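Local coordinates for omega-class glutathione S-transferase (Bombyx mori, PDB 3WD6), which binds glutathione and probably catalyses both glutathione transfer to substrates and the glutathione-dependent reduction of dehydroascorbate, at residues I60-K65 and A76-I81; L30-M35 and L46-K51; E56-D61 and P66-T71; A232-A237 and P244-L249. All coordinates share one frame; numbering follows the deposited sequence.

Contact 1: residues I60-K65 and A76-I81. With GSH (glutathione), chain J.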
loop_
_atom_site.group_PDB
_atom_site.type_symbol
_atom_site.label_atom_id
_atom_site.label_comp_id
_atom_site.label_asym_id
_atom_site.label_seq_id
_atom_site.Cartn_x
_atom_site.Cartn_y
_atom_site.Cartn_z
ATOM N N ILE A 60 6.901 -3.010 12.778
ATOM C CA ILE A 60 8.068 -2.234 13.190
ATOM C C ILE A 60 7.709 -0.804 13.533
ATOM O O ILE A 60 7.143 -0.092 12.700
ATOM C CB ILE A 60 9.123 -2.152 12.070
ATOM C CG1 ILE A 60 9.612 -3.554 11.654
ATOM C CG2 ILE A 60 10.245 -1.250 12.491
ATOM C CD1 ILE A 60 10.338 -4.335 12.740
ATOM N N ASP A 61 8.050 -0.395 14.755
ATOM C CA ASP A 61 7.966 1.001 15.190
ATOM C C ASP A 61 9.012 1.814 14.416
ATOM O O ASP A 61 10.213 1.583 14.558
ATOM C CB ASP A 61 8.224 1.071 16.698
ATOM C CG ASP A 61 7.948 2.438 17.279
ATOM O OD1 ASP A 61 8.496 3.424 16.750
ATOM O OD2 ASP A 61 7.185 2.528 18.269
ATOM N N LEU A 62 8.560 2.750 13.586
ATOM C CA LEU A 62 9.458 3.471 12.682
ATOM C C LEU A 62 10.021 4.751 13.285
ATOM O O LEU A 62 10.773 5.477 12.635
ATOM C CB LEU A 62 8.723 3.837 11.395
ATOM C CG LEU A 62 8.294 2.686 10.504
ATOM C CD1 LEU A 62 7.624 3.252 9.268
ATOM C CD2 LEU A 62 9.502 1.818 10.126
ATOM N N ILE A 63 9.617 5.043 14.511
ATOM C CA ILE A 63 10.078 6.226 15.209
ATOM C C ILE A 63 11.260 5.788 16.048
ATOM O O ILE A 63 12.290 6.467 16.109
ATOM C CB ILE A 63 8.968 6.800 16.122
ATOM C CG1 ILE A 63 7.854 7.430 15.273
ATOM C CG2 ILE A 63 9.549 7.816 17.113
ATOM C CD1 ILE A 63 8.316 8.600 14.449
ATOM N N ASP A 64 11.093 4.623 16.668
ATOM C CA ASP A 64 12.081 4.036 17.554
ATOM C C ASP A 64 12.422 2.634 17.024
ATOM O O ASP A 64 12.009 1.606 17.606
ATOM C CB ASP A 64 11.504 3.968 18.974
ATOM C CG ASP A 64 12.539 3.595 20.012
ATOM O OD1 ASP A 64 13.751 3.821 19.761
ATOM O OD2 ASP A 64 12.138 3.071 21.082
ATOM N N LYS A 65 13.168 2.606 15.914
ATOM C CA LYS A 65 13.422 1.370 15.167
ATOM C C LYS A 65 14.210 0.355 15.969
ATOM O O LYS A 65 15.136 0.720 16.710
ATOM C CB LYS A 65 14.169 1.656 13.862
ATOM C CG LYS A 65 13.325 2.330 12.798
ATOM C CD LYS A 65 14.139 2.609 11.532
ATOM C CE LYS A 65 13.410 3.625 10.653
ATOM N NZ LYS A 65 14.207 4.047 9.472
ATOM N N ALA A 76 16.702 0.685 6.161
ATOM C CA ALA A 76 15.859 0.921 7.342
ATOM C C ALA A 76 14.391 1.267 6.993
ATOM O O ALA A 76 13.735 2.048 7.685
ATOM C CB ALA A 76 16.480 1.985 8.270
ATOM N N LYS A 77 13.878 0.652 5.934
ATOM C CA LYS A 77 12.498 0.873 5.520
ATOM C C LYS A 77 11.655 -0.390 5.600
ATOM O O LYS A 77 12.198 -1.514 5.691
ATOM C CB LYS A 77 12.451 1.425 4.094
ATOM C CG LYS A 77 12.833 2.891 3.999
ATOM C CD LYS A 77 13.084 3.294 2.556
ATOM C CE LYS A 77 13.639 4.703 2.488
ATOM N NZ LYS A 77 13.986 5.099 1.088
ATOM N N VAL A 78 10.333 -0.194 5.577
ATOM C CA VAL A 78 9.387 -1.292 5.328
ATOM C C VAL A 78 8.725 -1.042 3.977
ATOM O O VAL A 78 8.631 0.110 3.538
ATOM C CB VAL A 78 8.304 -1.388 6.424
ATOM C CG1 VAL A 78 8.892 -1.946 7.718
ATOM C CG2 VAL A 78 7.645 -0.028 6.652
ATOM N N PRO A 79 8.263 -2.105 3.301
ATOM C CA PRO A 79 8.355 -3.504 3.742
ATOM C C PRO A 79 9.714 -4.156 3.433
ATOM O O PRO A 79 10.531 -3.672 2.612
ATOM C CB PRO A 79 7.313 -4.201 2.854
ATOM C CG PRO A 79 7.448 -3.441 1.507
ATOM C CD PRO A 79 7.644 -1.978 1.958
ATOM N N ALA A 80 9.936 -5.276 4.106
ATOM C CA ALA A 80 10.924 -6.248 3.679
ATOM C C ALA A 80 10.330 -7.649 3.883
ATOM O O ALA A 80 9.619 -7.883 4.883
ATOM C CB ALA A 80 12.214 -6.097 4.472
ATOM N N ILE A 81 10.604 -8.567 2.950
ATOM C CA ILE A 81 10.259 -9.962 3.173
ATOM C C ILE A 81 11.510 -10.802 3.484
ATOM O O ILE A 81 12.612 -10.520 2.985
ATOM C CB ILE A 81 9.453 -10.584 1.985
ATOM C CG1 ILE A 81 10.334 -10.730 0.741
ATOM C CG2 ILE A 81 8.219 -9.749 1.676
ATOM C CD1 ILE A 81 9.589 -11.313 -0.475
HETATM N N1 GSH J . 10.600 2.816 -2.012
HETATM C CA1 GSH J . 10.252 2.070 -0.796
HETATM C C1 GSH J . 9.285 0.925 -1.077
HETATM O O11 GSH J . 9.263 -0.129 -0.342
HETATM O O12 GSH J . 8.505 1.014 -2.089
HETATM C CB1 GSH J . 9.685 3.050 0.222
HETATM C CG1 GSH J . 9.025 2.496 1.444
HETATM C CD1 GSH J . 8.838 3.473 2.578
HETATM O OE1 GSH J . 8.915 4.685 2.408
HETATM N N2 GSH J . 8.563 2.989 3.896
HETATM C CA2 GSH J . 8.416 3.989 4.960
HETATM C C2 GSH J . 9.576 3.814 5.917
HETATM O O2 GSH J . 9.914 2.680 6.234
HETATM C CB2 GSH J . 7.142 3.763 5.693
HETATM S SG2 GSH J . 5.644 4.313 4.961
HETATM N N3 GSH J . 10.257 4.973 6.453
HETATM C CA3 GSH J . 11.373 4.799 7.384
HETATM C C3 GSH J . 11.592 5.898 8.345
HETATM O O31 GSH J . 10.677 6.210 9.154
HETATM O O32 GSH J . 12.692 6.504 8.359
#
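K65 meets the carbonyl of A76 in the plane of that peptide group, with NZ on a lone pair of A76 O at 2.7 Å and a C=O...N angle of 138°. The second flat group, the carboxylate of D61, receives I63 N nearly end-on at OD1 and D64 N from above its plane, an Asx turn that shapes the loop leading to K65. K65 and A76 belong to the glutathione site of a thioredoxin-like domain, with its characteristic loop in which the V78-P79 peptide is cis. Beyond CG the lysine chain is extended (chi2 179°), which carries NZ across the gap to A76 O and to the glycyl carboxylate of glutathione, where it adds a weak bond to O32. A methionine in place of K65 would probably leave that carboxylate and A76 O without their shared positively charged partner. Nearby, I60 CG1 touches V78 CG1 while L62 CD1 approaches V78 CG2 at 4.2 Å, so each valine branch has its own neighbour. L62 CD1 also packs on glutathione CB2, 3.6 Å away. V78 pairs with the cysteinyl unit as one strand with another: V78 N donates to glutathione O2 at 3.0 Å, and glutathione N2 donates to V78 O at 2.9 Å.

Contact 2: residues L30-M35 and L46-K51. With EDO (1,2-ethanediol), chain H.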
loop_
_atom_site.group_PDB
_atom_site.type_symbol
_atom_site.label_atom_id
_atom_site.label_comp_id
_atom_site.label_asym_id
_atom_site.label_seq_id
_atom_site.Cartn_x
_atom_site.Cartn_y
_atom_site.Cartn_z
ATOM N N LEU A 30 7.288 -17.563 5.457
ATOM C CA LEU A 30 7.630 -16.295 4.822
ATOM C C LEU A 30 7.162 -15.171 5.738
ATOM O O LEU A 30 6.006 -15.171 6.211
ATOM C CB LEU A 30 6.963 -16.166 3.453
ATOM C CG LEU A 30 7.481 -14.975 2.630
ATOM C CD1 LEU A 30 7.738 -15.361 1.168
ATOM C CD2 LEU A 30 6.514 -13.826 2.716
ATOM N N ARG A 31 8.064 -14.228 6.007
ATOM C CA ARG A 31 7.797 -13.167 6.967
ATOM C C ARG A 31 7.891 -11.785 6.338
ATOM O O ARG A 31 8.850 -11.472 5.606
ATOM C CB ARG A 31 8.786 -13.247 8.127
ATOM C CG ARG A 31 8.889 -11.939 8.926
ATOM C CD ARG A 31 9.954 -12.037 9.996
ATOM N NE ARG A 31 9.687 -13.132 10.930
ATOM C CZ ARG A 31 10.502 -13.467 11.923
ATOM N NH1 ARG A 31 11.632 -12.794 12.096
ATOM N NH2 ARG A 31 10.196 -14.469 12.734
ATOM N N VAL A 32 6.914 -10.938 6.653
ATOM C CA VAL A 32 6.954 -9.552 6.199
ATOM C C VAL A 32 7.310 -8.619 7.348
ATOM O O VAL A 32 6.592 -8.593 8.356
ATOM C CB VAL A 32 5.570 -9.097 5.654
ATOM C CG1 VAL A 32 5.640 -7.669 5.082
ATOM C CG2 VAL A 32 5.059 -10.075 4.603
ATOM N N TYR A 33 8.391 -7.849 7.197
ATOM C CA TYR A 33 8.634 -6.715 8.099
ATOM C C TYR A 33 7.762 -5.558 7.624
ATOM O O TYR A 33 7.918 -5.058 6.497
ATOM C CB TYR A 33 10.133 -6.337 8.176
ATOM C CG TYR A 33 10.927 -7.478 8.765
ATOM C CD1 TYR A 33 10.983 -7.664 10.140
ATOM C CD2 TYR A 33 11.561 -8.417 7.946
ATOM C CE1 TYR A 33 11.672 -8.728 10.692
ATOM C CE2 TYR A 33 12.258 -9.493 8.497
ATOM C CZ TYR A 33 12.304 -9.639 9.869
ATOM O OH TYR A 33 12.975 -10.697 10.436
ATOM N N ASN A 34 6.838 -5.146 8.487
ATOM C CA ASN A 34 5.724 -4.292 8.088
ATOM C C ASN A 34 5.551 -3.134 9.060
ATOM O O ASN A 34 6.136 -3.158 10.158
ATOM C CB ASN A 34 4.460 -5.168 8.129
ATOM C CG ASN A 34 3.214 -4.462 7.630
ATOM O OD1 ASN A 34 3.203 -3.849 6.551
ATOM N ND2 ASN A 34 2.136 -4.562 8.413
ATOM N N MET A 35 4.772 -2.120 8.671
ATOM C CA MET A 35 4.061 -1.340 9.680
ATOM C C MET A 35 2.650 -1.045 9.195
ATOM O O MET A 35 2.441 -0.696 8.031
ATOM C CB MET A 35 4.829 -0.119 10.175
ATOM C CG MET A 35 4.502 1.157 9.501
ATOM S SD MET A 35 3.178 2.142 10.285
ATOM C CE MET A 35 3.503 3.670 9.369
ATOM N N LEU A 46 -1.115 -7.054 0.255
ATOM C CA LEU A 46 -2.146 -7.285 -0.752
ATOM C C LEU A 46 -1.734 -8.442 -1.646
ATOM O O LEU A 46 -2.501 -9.379 -1.860
ATOM C CB LEU A 46 -2.375 -6.032 -1.618
ATOM C CG LEU A 46 -2.952 -4.821 -0.879
ATOM C CD1 LEU A 46 -3.011 -3.625 -1.800
ATOM C CD2 LEU A 46 -4.345 -5.146 -0.284
ATOM N N ALA A 47 -0.510 -8.366 -2.160
ATOM C CA ALA A 47 -0.014 -9.387 -3.055
ATOM C C ALA A 47 -0.086 -10.744 -2.363
ATOM O O ALA A 47 -0.671 -11.707 -2.903
ATOM C CB ALA A 47 1.421 -9.057 -3.513
ATOM N N LEU A 48 0.487 -10.826 -1.165
ATOM C CA LEU A 48 0.474 -12.087 -0.420
ATOM C C LEU A 48 -0.955 -12.581 -0.178
ATOM O O LEU A 48 -1.235 -13.788 -0.322
ATOM C CB LEU A 48 1.215 -11.947 0.903
ATOM C CG LEU A 48 2.721 -11.712 0.809
ATOM C CD1 LEU A 48 3.228 -11.235 2.149
ATOM C CD2 LEU A 48 3.437 -12.978 0.408
ATOM N N ASN A 49 -1.861 -11.666 0.187
ATOM C CA ASN A 49 -3.264 -12.055 0.367
ATOM C C ASN A 49 -3.884 -12.605 -0.906
ATOM O O ASN A 49 -4.465 -13.688 -0.906
ATOM C CB ASN A 49 -4.111 -10.882 0.861
ATOM C CG ASN A 49 -3.786 -10.481 2.293
ATOM O OD1 ASN A 49 -2.931 -11.091 2.952
ATOM N ND2 ASN A 49 -4.466 -9.438 2.781
ATOM N N ALA A 50 -3.771 -11.850 -1.993
ATOM C CA ALA A 50 -4.440 -12.224 -3.231
ATOM C C ALA A 50 -3.955 -13.594 -3.730
ATOM O O ALA A 50 -4.750 -14.402 -4.273
ATOM C CB ALA A 50 -4.232 -11.144 -4.293
ATOM N N LYS A 51 -2.657 -13.858 -3.534
ATOM C CA LYS A 51 -2.035 -15.094 -4.025
ATOM C C LYS A 51 -2.190 -16.232 -3.019
ATOM O O LYS A 51 -1.852 -17.385 -3.304
ATOM C CB LYS A 51 -0.545 -14.871 -4.385
ATOM C CG LYS A 51 -0.323 -13.839 -5.507
ATOM C CD LYS A 51 1.173 -13.561 -5.748
ATOM C CE LYS A 51 1.845 -14.613 -6.614
ATOM N NZ LYS A 51 1.202 -14.758 -7.976
HETATM C C1 EDO H . -3.683 -15.114 2.830
HETATM O O1 EDO H . -2.384 -15.136 2.189
HETATM C C2 EDO H . -3.577 -14.570 4.263
HETATM O O2 EDO H . -4.759 -13.836 4.638
#
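L48 pushes its two methyl branches from the helix against two side chains of strand 31-34 and its approach. The tight point is V32: its CG2 lies 3.3 Å from L48 CD1, short for two methyls and doubtful in its exact value, the two side chains running alongside in opposing senses. L30 fits less closely, its CD2 meeting L48 CD2 at 3.9 Å. With CG of L48 opposite its own carbonyl carbon (chi1 -67°), the fork straddles the interval between L30 and V32, one methyl for each. L99 of helix 92-102 touches both L30 and L48, and Y55 touches V32 and L48, so the small apolar patch is buried.

The backbone side of L48 is looser and polar. There O1 of an ethanediol molecule, probably from the crystallisation liquor, lies 3.1 Å from L48 O, and the adjacent N49 uses its amide on Y55 and A220. R31 and Y33 point away from the helix, on the other face of the sheet. R31 NH1 donates to Y33 OH at 3.0 Å with the hydroxyl in the guanidinium plane, while R31 CG rests over the rim of one face of the Y33 ring. Strand, helix and the apolar seam between them form the first half of the beta-alpha-beta unit of strand 31-34, helix 39-51 and strand 56-60, a hallmark of the thioredoxin-like fold of glutathione transferases.

Contact 3: residues E56-D61 and P66-T71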
loop_
_atom_site.group_PDB
_atom_site.type_symbol
_atom_site.label_atom_id
_atom_site.label_comp_id
_atom_site.label_asym_id
_atom_site.label_seq_id
_atom_site.Cartn_x
_atom_site.Cartn_y
_atom_site.Cartn_z
ATOM N N GLU A 56 3.754 -14.555 7.815
ATOM C CA GLU A 56 3.606 -13.954 9.135
ATOM C C GLU A 56 4.040 -12.492 9.028
ATOM O O GLU A 56 4.811 -12.114 8.116
ATOM C CB GLU A 56 4.474 -14.691 10.173
ATOM C CG GLU A 56 5.956 -14.739 9.780
ATOM C CD GLU A 56 6.843 -15.294 10.883
ATOM O OE1 GLU A 56 8.065 -15.011 10.871
ATOM O OE2 GLU A 56 6.323 -16.022 11.757
ATOM N N VAL A 57 3.545 -11.675 9.954
ATOM C CA VAL A 57 3.849 -10.254 9.952
ATOM C C VAL A 57 4.642 -9.903 11.199
ATOM O O VAL A 57 4.252 -10.271 12.296
ATOM C CB VAL A 57 2.547 -9.400 9.950
ATOM C CG1 VAL A 57 2.864 -7.905 10.057
ATOM C CG2 VAL A 57 1.691 -9.698 8.713
ATOM N N VAL A 58 5.754 -9.195 11.028
ATOM C CA VAL A 58 6.434 -8.556 12.151
ATOM C C VAL A 58 6.325 -7.040 11.992
ATOM O O VAL A 58 6.840 -6.476 11.026
ATOM C CB VAL A 58 7.928 -8.975 12.265
ATOM C CG1 VAL A 58 8.643 -8.098 13.317
ATOM C CG2 VAL A 58 8.039 -10.446 12.640
ATOM N N ASN A 59 5.634 -6.382 12.920
ATOM C CA ASN A 59 5.425 -4.933 12.815
ATOM C C ASN A 59 6.549 -4.110 13.428
ATOM O O ASN A 59 7.098 -4.472 14.468
ATOM C CB ASN A 59 4.069 -4.550 13.389
ATOM C CG ASN A 59 2.940 -4.952 12.473
ATOM O OD1 ASN A 59 3.072 -4.878 11.236
ATOM N ND2 ASN A 59 1.828 -5.398 13.057
ATOM N N ILE A 60 6.901 -3.010 12.778
ATOM C CA ILE A 60 8.068 -2.234 13.190
ATOM C C ILE A 60 7.709 -0.804 13.533
ATOM O O ILE A 60 7.143 -0.092 12.700
ATOM C CB ILE A 60 9.123 -2.152 12.070
ATOM C CG1 ILE A 60 9.612 -3.554 11.654
ATOM C CG2 ILE A 60 10.245 -1.250 12.491
ATOM C CD1 ILE A 60 10.338 -4.335 12.740
ATOM N N ASP A 61 8.050 -0.395 14.755
ATOM C CA ASP A 61 7.966 1.001 15.190
ATOM C C ASP A 61 9.012 1.814 14.416
ATOM O O ASP A 61 10.213 1.583 14.558
ATOM C CB ASP A 61 8.224 1.071 16.698
ATOM C CG ASP A 61 7.948 2.438 17.279
ATOM O OD1 ASP A 61 8.496 3.424 16.750
ATOM O OD2 ASP A 61 7.185 2.528 18.269
ATOM N N PRO A 66 13.846 -0.932 15.824
ATOM C CA PRO A 66 14.671 -2.003 16.391
ATOM C C PRO A 66 16.092 -1.933 15.831
ATOM O O PRO A 66 16.331 -1.634 14.644
ATOM C CB PRO A 66 13.969 -3.282 15.918
ATOM C CG PRO A 66 12.540 -2.878 15.748
ATOM C CD PRO A 66 12.609 -1.450 15.216
ATOM N N GLU A 67 17.038 -2.200 16.718
ATOM C CA GLU A 67 18.446 -2.187 16.390
ATOM C C GLU A 67 18.777 -3.111 15.194
ATOM O O GLU A 67 19.612 -2.760 14.338
ATOM C CB GLU A 67 19.230 -2.579 17.652
ATOM C CG GLU A 67 18.677 -3.837 18.399
ATOM C CD GLU A 67 17.527 -3.560 19.397
ATOM O OE1 GLU A 67 17.270 -2.374 19.734
ATOM O OE2 GLU A 67 16.892 -4.549 19.862
ATOM N N TRP A 68 18.095 -4.263 15.119
ATOM C CA TRP A 68 18.388 -5.303 14.110
ATOM C C TRP A 68 17.684 -5.146 12.749
ATOM O O TRP A 68 17.741 -6.051 11.909
ATOM C CB TRP A 68 18.060 -6.686 14.682
ATOM C CG TRP A 68 16.763 -6.681 15.394
ATOM C CD1 TRP A 68 16.574 -6.640 16.739
ATOM C CD2 TRP A 68 15.455 -6.666 14.798
ATOM N NE1 TRP A 68 15.229 -6.623 17.029
ATOM C CE2 TRP A 68 14.518 -6.636 15.857
ATOM C CE3 TRP A 68 14.986 -6.683 13.477
ATOM C CZ2 TRP A 68 13.129 -6.633 15.637
ATOM C CZ3 TRP A 68 13.605 -6.673 13.257
ATOM C CH2 TRP A 68 12.696 -6.645 14.337
ATOM N N LEU A 69 17.035 -4.008 12.521
ATOM C CA LEU A 69 16.238 -3.830 11.312
ATOM C C LEU A 69 17.065 -3.845 10.036
ATOM O O LEU A 69 16.732 -4.578 9.087
ATOM C CB LEU A 69 15.419 -2.542 11.378
ATOM C CG LEU A 69 14.557 -2.261 10.146
ATOM C CD1 LEU A 69 13.523 -3.371 9.950
ATOM C CD2 LEU A 69 13.891 -0.906 10.268
ATOM N N THR A 70 18.125 -3.031 10.012
ATOM C CA THR A 70 18.977 -2.886 8.824
ATOM C C THR A 70 19.613 -4.211 8.429
ATOM O O THR A 70 20.115 -4.375 7.312
ATOM C CB THR A 70 20.091 -1.829 9.029
ATOM O OG1 THR A 70 20.610 -1.935 10.360
ATOM C CG2 THR A 70 19.553 -0.422 8.814
ATOM N N THR A 71 19.605 -5.148 9.369
ATOM C CA THR A 71 20.024 -6.523 9.126
ATOM C C THR A 71 19.077 -7.230 8.159
ATOM O O THR A 71 19.491 -8.102 7.382
ATOM C CB THR A 71 20.057 -7.269 10.469
ATOM O OG1 THR A 71 21.369 -7.141 11.038
ATOM C CG2 THR A 71 19.709 -8.730 10.302
#
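P66 opens the second segment with its ring against the end of strand 56-60: CD packs on I60 CG2 at 3.6 Å and lies 3.9 Å from D61 O, while CG meets I60 CD1 at 4.0 Å. The chain then folds into a type I turn from P66 to L69, closed by L69 N on P66 O. Within this turn E67 faces outward, where it forms a salt bridge with K19.

W68 comes next and carries its indole back toward the strand. Its CG is wedged between the backbone N and the carbonyl carbon (chi1 44°), a setting that folds the ring over P66, whose CB sits 3.3 Å above the plane near the rim. The far corner of the indole, CH2, touches I60 CD1 at 3.7 Å and V58 CG1 at 4.4 Å, both approaching obliquely. At the other end NE1 is hydrogen-bonded to D21 O, which fixes the rotation of the ring.

L69 completes the apolar cluster, its CD1 reaching I60 CG1 at 4.3 Å. I60 is therefore met on every branch: CG2 and CD1 by P66, CD1 by W68, CG1 by L69. L17 and Y33 also touch the indole, continuing the cluster over the sheet. A connection laid over the sheet face opposite helix 39-51 and leading into a short helix, here 69-72, is characteristic of the N-terminal thioredoxin-like domain of glutathione transferases.

Contact 4: residues A232-A237 and P244-L249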
loop_
_atom_site.group_PDB
_atom_site.type_symbol
_atom_site.label_atom_id
_atom_site.label_comp_id
_atom_site.label_asym_id
_atom_site.label_seq_id
_atom_site.Cartn_x
_atom_site.Cartn_y
_atom_site.Cartn_z
ATOM N N ALA A 232 -8.131 7.990 10.309
ATOM C CA ALA A 232 -8.183 9.421 10.586
ATOM C C ALA A 232 -7.516 9.756 11.917
ATOM O O ALA A 232 -6.780 10.739 11.997
ATOM C CB ALA A 232 -9.619 9.930 10.569
ATOM N N LYS A 233 -7.774 8.958 12.955
ATOM C CA LYS A 233 -7.106 9.179 14.237
ATOM C C LYS A 233 -5.596 9.132 14.023
ATOM O O LYS A 233 -4.863 10.063 14.391
ATOM C CB LYS A 233 -7.504 8.130 15.271
ATOM C CG LYS A 233 -7.584 8.687 16.706
ATOM C CD LYS A 233 -7.236 7.643 17.784
ATOM C CE LYS A 233 -8.467 7.155 18.551
ATOM N NZ LYS A 233 -8.143 6.862 19.984
ATOM N N PHE A 234 -5.134 8.049 13.406
ATOM C CA PHE A 234 -3.712 7.886 13.144
ATOM C C PHE A 234 -3.130 9.104 12.425
ATOM O O PHE A 234 -2.168 9.716 12.898
ATOM C CB PHE A 234 -3.459 6.608 12.341
ATOM C CG PHE A 234 -2.008 6.305 12.146
ATOM C CD1 PHE A 234 -1.267 5.717 13.171
ATOM C CD2 PHE A 234 -1.376 6.631 10.952
ATOM C CE1 PHE A 234 0.087 5.442 13.010
ATOM C CE2 PHE A 234 -0.030 6.362 10.778
ATOM C CZ PHE A 234 0.708 5.759 11.816
ATOM N N HIS A 235 -3.706 9.450 11.278
ATOM C CA HIS A 235 -3.255 10.617 10.526
ATOM C C HIS A 235 -3.199 11.866 11.398
ATOM O O HIS A 235 -2.342 12.736 11.188
ATOM C CB HIS A 235 -4.176 10.885 9.330
ATOM C CG HIS A 235 -4.051 9.873 8.232
ATOM N ND1 HIS A 235 -5.035 9.687 7.284
ATOM C CD2 HIS A 235 -3.057 9.004 7.927
ATOM C CE1 HIS A 235 -4.652 8.739 6.444
ATOM N NE2 HIS A 235 -3.458 8.307 6.810
ATOM N N GLU A 236 -4.120 11.954 12.364
ATOM C CA GLU A 236 -4.204 13.130 13.220
ATOM C C GLU A 236 -2.860 13.399 13.895
ATOM O O GLU A 236 -2.376 14.532 13.881
ATOM C CB GLU A 236 -5.332 13.001 14.250
ATOM C CG GLU A 236 -5.689 14.309 14.944
ATOM C CD GLU A 236 -6.107 15.420 13.966
ATOM O OE1 GLU A 236 -5.230 15.970 13.251
ATOM O OE2 GLU A 236 -7.319 15.747 13.916
ATOM N N ALA A 237 -2.239 12.358 14.448
ATOM C CA ALA A 237 -0.931 12.518 15.077
ATOM C C ALA A 237 0.030 13.309 14.200
ATOM O O ALA A 237 0.736 14.184 14.692
ATOM C CB ALA A 237 -0.324 11.171 15.439
ATOM N N PRO A 244 3.517 8.974 16.847
ATOM C CA PRO A 244 2.491 8.062 16.326
ATOM C C PRO A 244 2.105 7.016 17.357
ATOM O O PRO A 244 2.956 6.568 18.133
ATOM C CB PRO A 244 3.184 7.401 15.130
ATOM C CG PRO A 244 4.242 8.418 14.695
ATOM C CD PRO A 244 4.720 9.024 15.996
ATOM N N ASN A 245 0.823 6.669 17.386
ATOM C CA ASN A 245 0.365 5.499 18.116
ATOM C C ASN A 245 0.152 4.370 17.093
ATOM O O ASN A 245 -0.772 4.408 16.267
ATOM C CB ASN A 245 -0.913 5.817 18.894
ATOM C CG ASN A 245 -1.410 4.639 19.716
ATOM O OD1 ASN A 245 -0.811 3.551 19.707
ATOM N ND2 ASN A 245 -2.514 4.844 20.430
ATOM N N TYR A 246 1.045 3.387 17.128
ATOM C CA TYR A 246 0.979 2.254 16.210
ATOM C C TYR A 246 0.045 1.146 16.703
ATOM O O TYR A 246 -0.086 0.130 16.042
ATOM C CB TYR A 246 2.375 1.659 16.001
ATOM C CG TYR A 246 3.376 2.579 15.324
ATOM C CD1 TYR A 246 3.142 3.079 14.048
ATOM C CD2 TYR A 246 4.575 2.914 15.944
ATOM C CE1 TYR A 246 4.066 3.916 13.421
ATOM C CE2 TYR A 246 5.507 3.737 15.326
ATOM C CZ TYR A 246 5.252 4.237 14.066
ATOM O OH TYR A 246 6.174 5.057 13.439
ATOM N N GLU A 247 -0.602 1.328 17.849
ATOM C CA GLU A 247 -1.385 0.234 18.426
ATOM C C GLU A 247 -2.896 0.478 18.451
ATOM O O GLU A 247 -3.653 -0.278 19.083
ATOM C CB GLU A 247 -0.875 -0.107 19.836
ATOM C CG GLU A 247 0.616 -0.436 19.895
ATOM C CD GLU A 247 1.015 -1.521 18.911
ATOM O OE1 GLU A 247 0.376 -2.600 18.913
ATOM O OE2 GLU A 247 1.965 -1.294 18.134
ATOM N N LEU A 248 -3.348 1.518 17.762
ATOM C CA LEU A 248 -4.786 1.779 17.696
ATOM C C LEU A 248 -5.619 0.518 17.402
ATOM O O LEU A 248 -6.723 0.373 17.903
ATOM C CB LEU A 248 -5.090 2.894 16.697
ATOM C CG LEU A 248 -4.504 4.239 17.150
ATOM C CD1 LEU A 248 -4.629 5.308 16.056
ATOM C CD2 LEU A 248 -5.163 4.690 18.451
ATOM N N LEU A 249 -5.089 -0.413 16.618
ATOM C CA LEU A 249 -5.850 -1.630 16.304
ATOM C C LEU A 249 -5.589 -2.816 17.228
ATOM O O LEU A 249 -6.008 -3.947 16.925
ATOM C CB LEU A 249 -5.585 -2.064 14.862
ATOM C CG LEU A 249 -6.318 -1.215 13.835
ATOM C CD1 LEU A 249 -5.842 -1.591 12.453
ATOM C CD2 LEU A 249 -7.836 -1.388 13.987
#
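N245, whose carbonyl oxygen meets the edge of the F234 ring, also braces its own loop: N245 OD1 accepts E247 N at 2.9 Å with an N-H...O angle of 159°. The donor stands above the carbonyl plane of the amide, and the result is an Asx turn. N245 O lies in the plane of the phenyl ring, 3.4 Å from F234 CD1, facing the C-H rim.

With CG anti to the backbone N (chi1 -174°), F234 leans out from the helix into the loop. There CE1 lies 4.0 Å from Y246 CD1, the two side chains crossing obliquely, and P244 CB approaches CE1 as well. P244 CB also lies over one face of the Y246 ring, near its rim, and A237 CB packs on P244 CA. An alanine in place of F234 removes the ring and would probably open a gap between the helix and Y246, letting the tyrosine ring shift.

Toward the surface, L248 sets a methyl against the helix backbone, CD1 being 3.8 Å from F234 N, while CD2 touches K233 CD at 3.7 Å; the bent lysine chain crosses it with its methylenes. Y37 stacks on F234, and the ring of H16 meets that of Y246 with the planes about 15° apart, extending the aromatic group. Since no hydrogen bond joins the two segments, helix 228-240 and the C-terminal tail are held together by apolar and ring-edge contacts, and so by fit of shape more than by polar pairing.

Contacts 1, 2 and 3 all reach the same mixed sheet of the N-terminal thioredoxin-like domain. Along the chain contact 2 comes first; contacts 1 and 3 follow from one stretch, share I60 and D61, and have centres about 5 Å apart. The centre of contact 2 lies about 14 Å from the centres of both, joined to them through the neighbouring strands 31-34, 56-60 and 80-82; the salt bridge between R31 and E56 also links it to contact 3. Contact 4, last in the chain, belongs to helix 228-240 and the tail after it, its centre about 16 Å from that of contact 1. Y246 bridges the two, packing against D61 and I63, and thereby brings the C-terminal tail beside the loop that borders bound glutathione.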